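PA0833-PD protein (Pseudomonas aeruginosa PAO1, PDB 6JFW) probably binds peptidoglycan through this periplasmic OmpA C-like domain, and so is likely to tether the outer membrane of the bacterium to its cell wall. Local coordinates at residues F59-N63 against Q100-R106; Y62-T66 against L137-P141. All blocks are in the same frame, centred on the assembly; numbering follows the deposited sequence.

Contact 1: residues F59-N63 against Q100-R106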
loop_
_atom_site.group_PDB
_atom_site.type_symbol
_atom_site.label_atom_id
_atom_site.label_comp_id
_atom_site.label_asym_id
_atom_site.label_seq_id
_atom_site.Cartn_x
_atom_site.Cartn_y
_atom_site.Cartn_z
ATOM N N PHE A 59 -7.980 -8.945 5.036
ATOM C CA PHE A 59 -7.662 -9.754 3.863
ATOM C C PHE A 59 -7.942 -11.230 4.120
ATOM O O PHE A 59 -8.459 -11.935 3.245
ATOM C CB PHE A 59 -6.195 -9.568 3.460
ATOM C CG PHE A 59 -5.804 -8.142 3.154
ATOM C CD1 PHE A 59 -6.752 -7.178 2.851
ATOM C CD2 PHE A 59 -4.467 -7.778 3.159
ATOM C CE1 PHE A 59 -6.372 -5.875 2.570
ATOM C CE2 PHE A 59 -4.080 -6.482 2.879
ATOM C CZ PHE A 59 -5.033 -5.528 2.584
ATOM N N LYS A 60 -7.596 -11.717 5.315
ATOM C CA LYS A 60 -7.854 -13.113 5.657
ATOM C C LYS A 60 -9.343 -13.414 5.709
ATOM O O LYS A 60 -9.765 -14.523 5.362
ATOM C CB LYS A 60 -7.213 -13.455 7.000
ATOM C CG LYS A 60 -5.765 -13.875 6.903
ATOM C CD LYS A 60 -5.393 -14.817 8.038
ATOM C CE LYS A 60 -5.270 -14.067 9.351
ATOM N NZ LYS A 60 -4.751 -12.687 9.129
ATOM N N GLN A 61 -10.145 -12.446 6.143
ATOM C CA GLN A 61 -11.580 -12.658 6.281
ATOM C C GLN A 61 -12.288 -12.594 4.933
ATOM O O GLN A 61 -13.193 -13.393 4.667
ATOM C CB GLN A 61 -12.147 -11.619 7.243
ATOM C CG GLN A 61 -13.551 -11.879 7.716
ATOM C CD GLN A 61 -14.105 -10.693 8.471
ATOM O OE1 GLN A 61 -14.721 -9.806 7.885
ATOM N NE2 GLN A 61 -13.870 -10.659 9.777
ATOM N N TYR A 62 -11.888 -11.662 4.071
ATOM C CA TYR A 62 -12.499 -11.488 2.752
ATOM C C TYR A 62 -11.601 -12.157 1.719
ATOM O O TYR A 62 -10.663 -11.557 1.196
ATOM C CB TYR A 62 -12.725 -10.015 2.458
ATOM C CG TYR A 62 -13.768 -9.463 3.373
ATOM C CD1 TYR A 62 -15.103 -9.782 3.188
ATOM C CD2 TYR A 62 -13.421 -8.675 4.457
ATOM C CE1 TYR A 62 -16.066 -9.307 4.033
ATOM C CE2 TYR A 62 -14.380 -8.190 5.307
ATOM C CZ TYR A 62 -15.704 -8.513 5.091
ATOM O OH TYR A 62 -16.687 -8.047 5.925
ATOM N N ASN A 63 -11.921 -13.409 1.415
ATOM C CA ASN A 63 -11.030 -14.270 0.652
ATOM C C ASN A 63 -11.211 -14.161 -0.856
ATOM O O ASN A 63 -10.393 -14.717 -1.597
ATOM C CB ASN A 63 -11.226 -15.728 1.094
ATOM C CG ASN A 63 -12.665 -16.196 0.959
ATOM O OD1 ASN A 63 -13.395 -16.300 1.945
ATOM N ND2 ASN A 63 -13.073 -16.498 -0.264
ATOM N N GLN A 100 1.835 -12.252 9.096
ATOM C CA GLN A 100 0.600 -12.213 9.869
ATOM C C GLN A 100 -0.401 -13.284 9.454
ATOM O O GLN A 100 -1.468 -13.378 10.068
ATOM C CB GLN A 100 -0.046 -10.831 9.757
ATOM C CG GLN A 100 0.738 -9.736 10.455
ATOM C CD GLN A 100 0.811 -9.943 11.955
ATOM O OE1 GLN A 100 -0.176 -9.759 12.667
ATOM N NE2 GLN A 100 1.981 -10.337 12.443
ATOM N N GLY A 101 -0.097 -14.086 8.438
ATOM C CA GLY A 101 -0.952 -15.195 8.067
ATOM C C GLY A 101 -1.711 -15.033 6.770
ATOM O O GLY A 101 -2.510 -15.915 6.431
ATOM N N VAL A 102 -1.506 -13.942 6.034
ATOM C CA VAL A 102 -2.121 -13.813 4.720
ATOM C C VAL A 102 -1.444 -14.780 3.759
ATOM O O VAL A 102 -0.210 -14.842 3.685
ATOM C CB VAL A 102 -2.029 -12.363 4.219
ATOM C CG1 VAL A 102 -2.600 -12.255 2.820
ATOM C CG2 VAL A 102 -2.767 -11.427 5.164
ATOM N N ASP A 103 -2.251 -15.553 3.032
ATOM C CA ASP A 103 -1.725 -16.526 2.080
ATOM C C ASP A 103 -0.852 -15.828 1.045
ATOM O O ASP A 103 -1.316 -14.934 0.331
ATOM C CB ASP A 103 -2.881 -17.265 1.402
ATOM C CG ASP A 103 -2.431 -18.504 0.637
ATOM O OD1 ASP A 103 -1.274 -18.549 0.167
ATOM O OD2 ASP A 103 -3.247 -19.441 0.500
ATOM N N GLY A 104 0.415 -16.242 0.967
ATOM C CA GLY A 104 1.338 -15.608 0.039
ATOM C C GLY A 104 0.916 -15.736 -1.411
ATOM O O GLY A 104 1.242 -14.877 -2.234
ATOM N N THR A 105 0.181 -16.800 -1.742
ATOM C CA THR A 105 -0.300 -17.024 -3.100
ATOM C C THR A 105 -1.371 -16.018 -3.518
ATOM O O THR A 105 -1.644 -15.887 -4.714
ATOM C CB THR A 105 -0.810 -18.472 -3.214
ATOM O OG1 THR A 105 0.286 -19.371 -3.004
ATOM C CG2 THR A 105 -1.418 -18.772 -4.582
ATOM N N ARG A 106 -1.955 -15.277 -2.579
ATOM C CA ARG A 106 -2.916 -14.242 -2.936
ATOM C C ARG A 106 -2.263 -12.899 -3.233
ATOM O O ARG A 106 -2.955 -11.978 -3.682
ATOM C CB ARG A 106 -3.947 -14.070 -1.817
ATOM C CG ARG A 106 -4.901 -15.240 -1.681
ATOM C CD ARG A 106 -5.918 -14.980 -0.592
ATOM N NE ARG A 106 -6.675 -13.758 -0.838
ATOM C CZ ARG A 106 -7.371 -13.117 0.093
ATOM N NH1 ARG A 106 -7.399 -13.584 1.334
ATOM N NH2 ARG A 106 -8.034 -12.009 -0.211
#
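The C-terminal end of helix 49-61 is held by Arg-106, whose guanidinium takes one carbonyl of the last turn and one just beyond it. Arg-106 extends its guanidinium against this end: NH1 donates to O of Phe-59 at 2.7 Å with a nearly straight geometry (163°), and NH2 donates to O of Tyr-62 at 3.0 Å with a more bent one (135°). Tyr-62 is the first residue to leave the helical conformation, so one acceptor belongs to the last helical turn and the other to the residue just past it, and CA of Asn-63 covers one face of the guanidinium, 3.8 Å from Arg-106 NH1. NH2 also donates to Asn-65 O in the following strand. In the OmpA C-like fold two helices lie against one face of a mixed sheet, and the connection 100-106, which ends in a 3-10 turn at 104-106, leads from the second of them, helix 79-99, to the edge strand 107-111. Gly-101 ends that helix in a Schellman motif, its positive phi (109°) being a conformation suited to glycine. Beyond it, Val-102 CG2 packs against Phe-59 CB at 4.3 Å and Lys-60 CG at 4.2 Å, while the Phe-59 ring runs on into the core toward Ile-67, Val-135 and Leu-137. Lys-60 lies along the solvent-exposed side of the contact, with CD 3.5 Å from Gly-101 O and NZ in weak hydrogen bonds to Gln-100 O (3.5 Å) and Ala-56 O. Asp-103 OD1 accepts from Thr-105 N at 3.0 Å, an Asx turn.

Contact 2: residues Y62-T66 against L137-P141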
loop_
_atom_site.group_PDB
_atom_site.type_symbol
_atom_site.label_atom_id
_atom_site.label_comp_id
_atom_site.label_asym_id
_atom_site.label_seq_id
_atom_site.Cartn_x
_atom_site.Cartn_y
_atom_site.Cartn_z
ATOM N N TYR A 62 -11.888 -11.662 4.071
ATOM C CA TYR A 62 -12.499 -11.488 2.752
ATOM C C TYR A 62 -11.601 -12.157 1.719
ATOM O O TYR A 62 -10.663 -11.557 1.196
ATOM C CB TYR A 62 -12.725 -10.015 2.458
ATOM C CG TYR A 62 -13.768 -9.463 3.373
ATOM C CD1 TYR A 62 -15.103 -9.782 3.188
ATOM C CD2 TYR A 62 -13.421 -8.675 4.457
ATOM C CE1 TYR A 62 -16.066 -9.307 4.033
ATOM C CE2 TYR A 62 -14.380 -8.190 5.307
ATOM C CZ TYR A 62 -15.704 -8.513 5.091
ATOM O OH TYR A 62 -16.687 -8.047 5.925
ATOM N N ASN A 63 -11.921 -13.409 1.415
ATOM C CA ASN A 63 -11.030 -14.270 0.652
ATOM C C ASN A 63 -11.211 -14.161 -0.856
ATOM O O ASN A 63 -10.393 -14.717 -1.597
ATOM C CB ASN A 63 -11.226 -15.728 1.094
ATOM C CG ASN A 63 -12.665 -16.196 0.959
ATOM O OD1 ASN A 63 -13.395 -16.300 1.945
ATOM N ND2 ASN A 63 -13.073 -16.498 -0.264
ATOM N N GLN A 64 -12.224 -13.446 -1.335
ATOM C CA GLN A 64 -12.574 -13.468 -2.758
ATOM C C GLN A 64 -12.024 -12.263 -3.513
ATOM O O GLN A 64 -12.730 -11.645 -4.309
ATOM C CB GLN A 64 -14.084 -13.557 -2.927
ATOM C CG GLN A 64 -14.705 -14.766 -2.269
ATOM C CD GLN A 64 -15.636 -15.521 -3.195
ATOM O OE1 GLN A 64 -16.263 -14.934 -4.067
ATOM N NE2 GLN A 64 -15.719 -16.829 -3.013
ATOM N N ASN A 65 -10.761 -11.912 -3.285
ATOM C CA ASN A 65 -10.104 -10.933 -4.138
ATOM C C ASN A 65 -8.611 -11.220 -4.170
ATOM O O ASN A 65 -8.073 -11.914 -3.304
ATOM C CB ASN A 65 -10.379 -9.488 -3.683
ATOM C CG ASN A 65 -10.125 -9.266 -2.203
ATOM O OD1 ASN A 65 -9.114 -9.704 -1.655
ATOM N ND2 ASN A 65 -11.045 -8.564 -1.551
ATOM N N THR A 66 -7.953 -10.702 -5.204
ATOM C CA THR A 66 -6.501 -10.700 -5.255
ATOM C C THR A 66 -5.973 -9.441 -4.590
ATOM O O THR A 66 -6.640 -8.403 -4.555
ATOM C CB THR A 66 -5.971 -10.763 -6.690
ATOM O OG1 THR A 66 -6.404 -9.605 -7.416
ATOM C CG2 THR A 66 -6.447 -12.015 -7.386
ATOM N N LEU A 137 -7.244 -4.214 -4.183
ATOM C CA LEU A 137 -8.045 -5.415 -3.970
ATOM C C LEU A 137 -9.009 -5.544 -5.143
ATOM O O LEU A 137 -9.926 -4.730 -5.296
ATOM C CB LEU A 137 -8.798 -5.349 -2.642
ATOM C CG LEU A 137 -7.995 -5.132 -1.355
ATOM C CD1 LEU A 137 -8.930 -4.946 -0.167
ATOM C CD2 LEU A 137 -7.040 -6.285 -1.101
ATOM N N ARG A 138 -8.800 -6.561 -5.967
ATOM C CA ARG A 138 -9.602 -6.807 -7.143
ATOM C C ARG A 138 -10.434 -8.064 -6.983
ATOM O O ARG A 138 -9.871 -9.123 -6.682
ATOM C CB ARG A 138 -8.708 -6.963 -8.335
ATOM C CG ARG A 138 -9.468 -7.428 -9.454
ATOM C CD ARG A 138 -8.617 -7.231 -10.587
ATOM N NE ARG A 138 -9.281 -6.219 -11.438
ATOM C CZ ARG A 138 -8.666 -5.389 -12.249
ATOM N NH1 ARG A 138 -7.353 -5.420 -12.275
ATOM N NH2 ARG A 138 -9.241 -4.420 -13.004
ATOM N N PRO A 139 -11.753 -8.015 -7.191
ATOM C CA PRO A 139 -12.561 -9.227 -7.017
ATOM C C PRO A 139 -12.165 -10.292 -8.027
ATOM O O PRO A 139 -11.691 -9.997 -9.125
ATOM C CB PRO A 139 -13.999 -8.744 -7.252
ATOM C CG PRO A 139 -13.942 -7.251 -7.242
ATOM C CD PRO A 139 -12.559 -6.884 -7.681
ATOM N N VAL A 140 -12.349 -11.544 -7.630
ATOM C CA VAL A 140 -12.160 -12.679 -8.528
ATOM C C VAL A 140 -13.511 -13.357 -8.699
ATOM O O VAL A 140 -14.418 -13.183 -7.866
ATOM C CB VAL A 140 -11.095 -13.664 -7.996
ATOM C CG1 VAL A 140 -9.769 -12.964 -7.816
ATOM C CG2 VAL A 140 -11.554 -14.296 -6.694
ATOM N N PRO A 141 -13.693 -14.126 -9.780
ATOM C CA PRO A 141 -14.916 -14.927 -9.866
ATOM C C PRO A 141 -14.942 -16.036 -8.818
ATOM O O PRO A 141 -15.977 -16.256 -8.192
ATOM C CB PRO A 141 -14.857 -15.514 -11.281
ATOM C CG PRO A 141 -13.938 -14.616 -12.036
ATOM C CD PRO A 141 -12.922 -14.154 -11.036
#
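In an antiparallel ladder hydrogen-bonded and non-hydrogen-bonded pairs alternate, and the meeting of Tyr-62 to Thr-66 with Leu-137 to Pro-141 lets this be followed to the end of a ladder. Thr-66 and Arg-138 form a hydrogen-bonded pair: Thr-66 N donates to Arg-138 O at 2.9 Å, and Arg-138 N returns a bond to Thr-66 O at 3.2 Å. Thr-66 O is also approached by Leu-137 CA at 3.4 Å in a CA-H...O contact. The next pair, Asn-65 with Pro-139, is non-hydrogen-bonded, which suits a proline because its nitrogen carries no proton to donate; the CA atoms come within 4.2 Å and the side chains diverge. One step further, Val-140 N gives a weak hydrogen bond to Gln-64 O at 3.3 Å. Asn-65 N turns back on its own loop, in a weak hydrogen bond to Asn-63 O at 3.3 Å, whereas Asn-65 O and Tyr-62 O both accept from Arg-106 NH2. The side-chain amide ND2 of Asn-65 is weakly hydrogen-bonded to Gln-5 OE1. On the face that carries Thr-66 and Arg-138, Thr-66 OG1 lies 3.6 Å from Arg-138 CB, and Thr-66 CG2 meets Val-140 CG1 at 3.5 Å; the Arg-138 guanidinium leads away to a long, weak ion pair with Asp-26. Strand 132-139 is thus held between strand 65-72 and strand 26-32, where Leu-137 pairs through its backbone with Ile-27, while the Leu-137 side chain packs on Gln-5 and Leu-9 of helix 3-12.

Contacts 1 and 2 start from the same piece of chain, the turn that carries helix 49-61 into strand 65-72, and share Tyr-62 and Asn-63; their centres are about 10 Å apart. The partner segments follow in order along the chain, so the turn is met on one side by the lead-in to strand 107-111 and on the other by the end of strand 132-139, the two strands that flank 65-72 in the sheet. Arg-106 NH2 to Asn-65 O (3.1 Å, a probable hydrogen bond) and Phe-59 CE1 to Leu-137 CD2 (3.8 Å) join the two. One end of the OmpA-like domain is thereby knit together, helix layer to sheet.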